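Galactose-binding-like protein (Bacteroides thetaiotaomicron, PDB 7M1B) is a SusE-like protein with a galactose-binding-like domain that probably binds carbohydrate and belongs to a family with possible degradative capacity. Local coordinates at residues A[157-161]-A[162-166]; A[226-229]-A[230-233]; A[280-283]-A[284-288]. All blocks are in the same frame, centred on the assembly; numbering follows the deposited sequence.

Three local contacts, in series along the chain, sample two parts of the protein. Contact 1 (157-161/162-166) is the turn that carries the chain between the two sheets of a small beta-sandwich. Contacts 2 (226-229/230-233) and 3 (280-283/284-288) belong to the galactose-binding-like region on the opposite side of the chain's centre, and each has its centre about 41 Å from that of contact 1. Their own centres lie about 18 Å apart, with nearest atoms about 9 Å apart and no touch. A 1,2-ethanediol molecule sits about 5 Å from the side chain of Y282 in contact 3; such molecules often mark pockets, but this one is probably from the crystallisation liquor.

Contact 1: A[157-161]-A[162-166]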
loop_
_atom_site.group_PDB
_atom_site.type_symbol
_atom_site.label_atom_id
_atom_site.label_comp_id
_atom_site.label_asym_id
_atom_site.label_seq_id
_atom_site.Cartn_x
_atom_site.Cartn_y
_atom_site.Cartn_z
ATOM N N GLU A 157 5.021 -23.227 4.822
ATOM C CA GLU A 157 3.928 -22.507 5.475
ATOM C C GLU A 157 3.072 -23.446 6.306
ATOM O O GLU A 157 2.636 -24.572 5.862
ATOM C CB GLU A 157 3.067 -21.797 4.406
ATOM C CG GLU A 157 2.048 -20.818 4.960
ATOM C CD GLU A 157 2.625 -19.529 5.515
ATOM O OE1 GLU A 157 3.864 -19.411 5.435
ATOM O OE2 GLU A 157 1.822 -18.658 6.027
ATOM N N TYR A 158 2.709 -22.975 7.517
ATOM C CA TYR A 158 1.882 -23.756 8.430
ATOM C C TYR A 158 0.638 -22.956 8.805
ATOM O O TYR A 158 0.738 -21.964 9.531
ATOM C CB TYR A 158 2.640 -24.081 9.728
ATOM C CG TYR A 158 3.912 -24.869 9.558
ATOM C CD1 TYR A 158 5.136 -24.238 9.399
ATOM C CD2 TYR A 158 3.896 -26.252 9.640
ATOM C CE1 TYR A 158 6.313 -24.965 9.269
ATOM C CE2 TYR A 158 5.059 -26.995 9.519
ATOM C CZ TYR A 158 6.271 -26.351 9.331
ATOM O OH TYR A 158 7.412 -27.099 9.216
ATOM N N THR A 159 -0.542 -23.388 8.300
ATOM C CA THR A 159 -1.675 -22.487 8.308
ATOM C C THR A 159 -2.954 -23.303 8.492
ATOM O O THR A 159 -3.047 -24.454 8.056
ATOM C CB THR A 159 -1.686 -21.646 7.005
ATOM O OG1 THR A 159 -2.800 -20.737 7.029
ATOM C CG2 THR A 159 -1.809 -22.509 5.771
ATOM N N SER A 160 -3.974 -22.706 9.163
ATOM C CA SER A 160 -5.286 -23.326 8.981
ATOM C C SER A 160 -6.355 -22.315 8.541
ATOM O O SER A 160 -7.550 -22.603 8.671
ATOM C CB SER A 160 -5.676 -24.072 10.278
ATOM O OG SER A 160 -5.812 -23.098 11.323
ATOM N N VAL A 161 -5.969 -21.143 7.988
ATOM C CA VAL A 161 -7.017 -20.182 7.651
ATOM C C VAL A 161 -7.864 -20.713 6.485
ATOM O O VAL A 161 -7.429 -21.644 5.768
ATOM C CB VAL A 161 -6.463 -18.761 7.421
ATOM C CG1 VAL A 161 -5.802 -18.233 8.691
ATOM C CG2 VAL A 161 -5.523 -18.707 6.220
ATOM N N LYS A 162 -9.090 -20.163 6.335
ATOM C CA LYS A 162 -9.997 -20.535 5.255
ATOM C C LYS A 162 -9.464 -20.083 3.908
ATOM O O LYS A 162 -9.501 -20.854 2.940
ATOM C CB LYS A 162 -11.410 -19.978 5.451
ATOM C CG LYS A 162 -12.352 -20.238 4.276
ATOM C CD LYS A 162 -13.818 -20.144 4.621
ATOM C CE LYS A 162 -14.710 -20.417 3.403
ATOM N NZ LYS A 162 -16.089 -19.900 3.658
ATOM N N ASN A 163 -9.018 -18.815 3.835
ATOM C CA ASN A 163 -8.534 -18.218 2.601
ATOM C C ASN A 163 -7.024 -18.110 2.745
ATOM O O ASN A 163 -6.537 -17.159 3.367
ATOM C CB ASN A 163 -9.229 -16.877 2.348
ATOM C CG ASN A 163 -10.690 -17.018 1.953
ATOM O OD1 ASN A 163 -11.565 -16.484 2.634
ATOM N ND2 ASN A 163 -10.978 -17.741 0.870
ATOM N N ILE A 164 -6.323 -19.136 2.254
ATOM C CA ILE A 164 -4.890 -19.305 2.491
ATOM C C ILE A 164 -4.209 -18.385 1.509
ATOM O O ILE A 164 -4.626 -18.412 0.386
ATOM C CB ILE A 164 -4.471 -20.766 2.276
ATOM C CG1 ILE A 164 -5.060 -21.622 3.434
ATOM C CG2 ILE A 164 -2.968 -20.953 2.172
ATOM C CD1 ILE A 164 -4.887 -23.124 3.250
ATOM N N GLY A 165 -3.224 -17.635 1.965
ATOM C CA GLY A 165 -2.460 -16.740 1.077
ATOM C C GLY A 165 -1.119 -16.417 1.742
ATOM O O GLY A 165 -1.094 -15.985 2.897
ATOM N N PHE A 166 -0.003 -16.692 1.069
ATOM C CA PHE A 166 1.302 -16.417 1.673
ATOM C C PHE A 166 2.308 -16.180 0.564
ATOM O O PHE A 166 2.021 -16.575 -0.565
ATOM C CB PHE A 166 1.786 -17.535 2.608
ATOM C CG PHE A 166 1.928 -18.906 1.964
ATOM C CD1 PHE A 166 0.810 -19.702 1.708
ATOM C CD2 PHE A 166 3.183 -19.384 1.593
ATOM C CE1 PHE A 166 0.966 -20.950 1.102
ATOM C CE2 PHE A 166 3.330 -20.607 0.954
ATOM C CZ PHE A 166 2.220 -21.406 0.737
HETATM O O HOH W 1 -1.950 -18.501 4.812
#
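E157 lies along one face of the F166 ring, the two side chains running past each other in opposite directions. Its CB sits over the ring centre, 3.6 Å from the centroid, in a CH-pi contact, and its CG reaches F166 CG at 3.6 Å. With E157 CG anti to the backbone N (chi1 -170°), the chain bends at the next bond and brings the carboxylate down almost parallel to the ring (planes 1° apart), sliding out beside F166 CB with OE2 at 3.6 Å from it. OE1 is hydrogen-bonded to H155, while F140 meets the F166 ring edge-to-face.

V161 stands at the bend. Its CG2 presses on the backbone of the returning strand, 3.4 Å from N163 O, and touches I164 CG1 at 4.1 Å. I164 CG1 also packs against the carbonyl oxygen of V161, itself an acceptor for N132. A weak hydrogen bond runs from V161 N to T159 OG1 within the turn, and water 1 links that hydroxyl (3.3 Å) to G165 N (3.2 Å).

Strands 155-159 and 163-168 pair with different neighbours: E157 and T159 bond to strand 138-144, I164 and F166 to strand 125-131. The segment is therefore the crossing from one sheet of the sandwich to the other, in a strand order like that of fibronectin type III domains. Between the two arms the contact is side-chain packing, with one water spanning T159 OG1 and G165 N, and the acid lays its whole side chain flat on an aromatic face while H155 satisfies OE1.

Contact 2: A[226-229]-A[230-233]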
loop_
_atom_site.group_PDB
_atom_site.type_symbol
_atom_site.label_atom_id
_atom_site.label_comp_id
_atom_site.label_asym_id
_atom_site.label_seq_id
_atom_site.Cartn_x
_atom_site.Cartn_y
_atom_site.Cartn_z
ATOM N N HIS A 226 -2.876 25.624 -4.462
ATOM C CA HIS A 226 -2.407 24.393 -5.085
ATOM C C HIS A 226 -3.591 23.435 -5.257
ATOM O O HIS A 226 -4.747 23.845 -5.105
ATOM C CB HIS A 226 -1.226 23.728 -4.319
ATOM C CG HIS A 226 0.132 24.285 -4.595
ATOM N ND1 HIS A 226 0.999 23.659 -5.519
ATOM C CD2 HIS A 226 0.825 25.287 -4.028
ATOM C CE1 HIS A 226 2.153 24.307 -5.519
ATOM N NE2 HIS A 226 2.068 25.315 -4.588
ATOM N N THR A 227 -3.333 22.257 -5.791
ATOM C CA THR A 227 -4.350 21.225 -5.917
ATOM C C THR A 227 -3.807 19.882 -5.475
ATOM O O THR A 227 -2.606 19.688 -5.278
ATOM C CB THR A 227 -4.978 21.096 -7.316
ATOM O OG1 THR A 227 -4.019 20.384 -8.127
ATOM C CG2 THR A 227 -5.375 22.425 -7.893
ATOM N N LEU A 228 -4.693 18.876 -5.333
ATOM C CA LEU A 228 -4.189 17.549 -5.017
ATOM C C LEU A 228 -3.114 17.076 -5.983
ATOM O O LEU A 228 -2.219 16.329 -5.598
ATOM C CB LEU A 228 -5.391 16.566 -4.939
ATOM C CG LEU A 228 -5.054 15.184 -4.357
ATOM C CD1 LEU A 228 -4.546 15.246 -2.948
ATOM C CD2 LEU A 228 -6.272 14.295 -4.479
ATOM N N GLU A 229 -3.210 17.513 -7.269
ATOM C CA GLU A 229 -2.249 17.023 -8.259
ATOM C C GLU A 229 -0.837 17.551 -7.993
ATOM O O GLU A 229 0.134 16.942 -8.475
ATOM C CB GLU A 229 -2.696 17.460 -9.668
ATOM C CG GLU A 229 -2.078 16.631 -10.756
ATOM C CD GLU A 229 -2.304 17.265 -12.111
ATOM O OE1 GLU A 229 -3.436 17.874 -12.339
ATOM O OE2 GLU A 229 -1.406 17.017 -12.968
ATOM N N SER A 230 -0.643 18.569 -7.125
ATOM C CA SER A 230 0.671 18.984 -6.679
ATOM C C SER A 230 1.427 17.870 -5.991
ATOM O O SER A 230 2.668 17.900 -5.916
ATOM C CB SER A 230 0.465 20.156 -5.733
ATOM O OG SER A 230 0.047 21.318 -6.461
ATOM N N LEU A 231 0.716 16.835 -5.465
ATOM C CA LEU A 231 1.479 15.757 -4.850
ATOM C C LEU A 231 2.240 14.896 -5.853
ATOM O O LEU A 231 3.085 14.071 -5.446
ATOM C CB LEU A 231 0.595 14.817 -4.018
ATOM C CG LEU A 231 -0.235 15.513 -2.909
ATOM C CD1 LEU A 231 -0.985 14.377 -2.153
ATOM C CD2 LEU A 231 0.749 16.261 -1.937
ATOM N N PHE A 232 2.031 15.164 -7.148
ATOM C CA PHE A 232 2.643 14.297 -8.157
ATOM C C PHE A 232 3.360 15.148 -9.205
ATOM O O PHE A 232 3.642 14.613 -10.293
ATOM C CB PHE A 232 1.471 13.571 -8.872
ATOM C CG PHE A 232 0.480 12.911 -7.935
ATOM C CD1 PHE A 232 0.852 11.901 -7.037
ATOM C CD2 PHE A 232 -0.834 13.453 -7.830
ATOM C CE1 PHE A 232 -0.067 11.316 -6.165
ATOM C CE2 PHE A 232 -1.725 12.868 -6.926
ATOM C CZ PHE A 232 -1.362 11.862 -6.056
ATOM N N ASN A 233 3.863 16.306 -8.800
ATOM C CA ASN A 233 4.507 17.196 -9.786
ATOM C C ASN A 233 6.060 17.102 -9.795
ATOM O O ASN A 233 6.744 17.893 -10.469
ATOM C CB ASN A 233 4.023 18.622 -9.615
ATOM C CG ASN A 233 4.440 19.225 -8.303
ATOM O OD1 ASN A 233 5.200 18.617 -7.530
ATOM N ND2 ASN A 233 3.878 20.390 -7.991
HETATM O O HOH W 2 -1.603 21.476 -8.590
#
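H226 and S230 join through a hydrogen bond of 2.7 Å between ND1 and OG, the hydroxyl lying at the edge of the imidazole and in its plane. S230 CB–OG is turned away from its own carbonyl carbon and back beside the backbone N (chi1 -71°), which points the oxygen at the residues that lead into the turn. There it also meets water 2, which bridges S230 OG and T227 OG1 at 2.7 Å from each.

Behind this polar corner is a short 3-10 turn. S230 N bonds to T227 O at 2.9 Å, L231 N to L228 O at 3.0 Å and F232 N to E229 O at 2.9 Å. T227 OG1 accepts from E229 N (3.1 Å) in an ST turn that shapes the start of the helical residues. On the buried side L228 and L231 meet through their CD1 methyls, 3.8 Å apart.

Further out, the H226 ring meets that of Y243, and E229 OE2 forms a salt bridge with K211. At the far end S230 O accepts from N242 ND2, and the N233 side chain bonds to D235 N, N242 and Q373. L228 packs on F258 and F260 of strand 256-274, while L231 and F232 lean on L374 of strand 370-380.

The turn thus has two characters: leucines and F232 anchor it to the sheet of the galactose-binding-like region, and a histidine, serine, threonine and water network fixes its entry. Because S230 OG is engaged by both H226 and the water, its rotation is probably restrained, and the in-plane bond together with Y243 probably holds the H226 ring.

Contact 3: A[280-283]-A[284-288]; sequences GSYY and YRAGA
R285 NE donates to S281 O at 2.9 Å, a fairly straight bond (157°) that ties the arginine back across the turn. The carbonyl oxygen lies at the edge of the guanidinium, slightly out of its plane. To get there R285 starts with CG between its backbone N and carbonyl carbon (chi1 68°) and then runs extended as far as NE, carrying the planar head over Y282. That head lies flat on the tyrosine ring, in a stack that is also a cation-pi contact: CZ is 4.3 Å from the Y282 ring centroid, the planes differ by 25°, and NH2 sits over the middle of the ring. At the ring's edge, A286 CB touches Y282 CD2 at 3.7 Å.

The backbone coils through three successive beta turns, type I from G280 to Y283, type II from Y282 to R285 and type I' from R285 to A288. Bonds from Y283 N to G280 O (3.2 Å) and from A288 N to R285 O (3.1 Å) close the first and the last. With positive phi at Y284, A286 and G287, these turns make a tightly coiled loop, pinned by the arginine-tyrosine stack. At the join of the two segments Y283 CB touches Y284 CD2 at 3.7 Å, and the rings then diverge.

This loop follows strand 256-274 and leads into strand 289-290 of the galactose-binding-like region. Y284 sends its hydroxyl to I319 O, while Y283 and Y284 both lie against helix 331-338. D364 and R276 hold the backbone of A286, and backbone bonds of A288 to H363 and of G287 to V370 fasten the loop at the end of strand 352-362 and the start of strand 370-380.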
loop_
_atom_site.group_PDB
_atom_site.type_symbol
_atom_site.label_atom_id
_atom_site.label_comp_id
_atom_site.label_asym_id
_atom_site.label_seq_id
_atom_site.Cartn_x
_atom_site.Cartn_y
_atom_site.Cartn_z
ATOM N N GLY A 280 11.843 22.884 6.916
ATOM C CA GLY A 280 11.812 21.854 7.943
ATOM C C GLY A 280 10.908 22.155 9.147
ATOM O O GLY A 280 10.536 21.212 9.871
ATOM N N SER A 281 10.587 23.433 9.390
ATOM C CA SER A 281 9.889 23.688 10.644
ATOM C C SER A 281 8.445 23.184 10.606
ATOM O O SER A 281 7.818 23.058 11.642
ATOM C CB SER A 281 9.904 25.151 11.013
ATOM O OG SER A 281 9.182 25.891 10.056
ATOM N N TYR A 282 7.929 22.869 9.416
ATOM C CA TYR A 282 6.553 22.380 9.275
ATOM C C TYR A 282 6.402 20.873 9.423
ATOM O O TYR A 282 5.292 20.341 9.382
ATOM C CB TYR A 282 5.922 22.872 7.974
ATOM C CG TYR A 282 5.504 24.300 8.126
ATOM C CD1 TYR A 282 6.413 25.339 7.840
ATOM C CD2 TYR A 282 4.170 24.631 8.371
ATOM C CE1 TYR A 282 6.020 26.671 7.983
ATOM C CE2 TYR A 282 3.781 25.950 8.591
ATOM C CZ TYR A 282 4.694 26.983 8.296
ATOM O OH TYR A 282 4.299 28.301 8.455
ATOM N N TYR A 283 7.538 20.167 9.482
ATOM C CA TYR A 283 7.409 18.735 9.706
ATOM C C TYR A 283 6.685 18.411 11.014
ATOM O O TYR A 283 6.828 19.082 12.061
ATOM C CB TYR A 283 8.781 18.019 9.634
ATOM C CG TYR A 283 9.434 17.980 8.278
ATOM C CD1 TYR A 283 8.694 17.687 7.124
ATOM C CD2 TYR A 283 10.819 18.163 8.146
ATOM C CE1 TYR A 283 9.320 17.624 5.875
ATOM C CE2 TYR A 283 11.457 18.080 6.894
ATOM C CZ TYR A 283 10.715 17.736 5.781
ATOM O OH TYR A 283 11.296 17.698 4.533
ATOM N N TYR A 284 5.918 17.338 10.950
ATOM C CA TYR A 284 5.290 16.701 12.113
ATOM C C TYR A 284 4.310 17.674 12.806
ATOM O O TYR A 284 4.139 17.625 14.026
ATOM C CB TYR A 284 6.389 16.210 13.078
ATOM C CG TYR A 284 7.164 15.074 12.467
ATOM C CD1 TYR A 284 6.600 13.811 12.308
ATOM C CD2 TYR A 284 8.461 15.298 12.085
ATOM C CE1 TYR A 284 7.320 12.764 11.730
ATOM C CE2 TYR A 284 9.191 14.271 11.483
ATOM C CZ TYR A 284 8.631 12.995 11.365
ATOM O OH TYR A 284 9.306 11.959 10.779
ATOM N N ARG A 285 3.691 18.541 12.010
ATOM C CA ARG A 285 2.616 19.426 12.486
ATOM C C ARG A 285 1.995 20.063 11.230
ATOM O O ARG A 285 2.356 19.701 10.096
ATOM C CB ARG A 285 3.212 20.541 13.375
ATOM C CG ARG A 285 4.114 21.584 12.696
ATOM C CD ARG A 285 4.619 22.746 13.590
ATOM N NE ARG A 285 5.300 23.857 12.860
ATOM C CZ ARG A 285 4.794 25.042 12.445
ATOM N NH1 ARG A 285 3.514 25.329 12.663
ATOM N NH2 ARG A 285 5.581 25.929 11.806
ATOM N N ALA A 286 0.942 20.877 11.440
ATOM C CA ALA A 286 0.400 21.698 10.367
ATOM C C ALA A 286 0.032 20.878 9.126
ATOM O O ALA A 286 0.445 21.164 7.993
ATOM C CB ALA A 286 1.376 22.823 10.027
ATOM N N GLY A 287 -0.723 19.822 9.390
ATOM C CA GLY A 287 -1.316 19.026 8.332
ATOM C C GLY A 287 -0.559 17.723 8.070
ATOM O O GLY A 287 -1.091 16.925 7.308
ATOM N N ALA A 288 0.611 17.544 8.702
ATOM C CA ALA A 288 1.317 16.316 8.480
ATOM C C ALA A 288 0.489 15.130 9.029
ATOM O O ALA A 288 0.121 15.092 10.223
ATOM C CB ALA A 288 2.651 16.391 9.192
#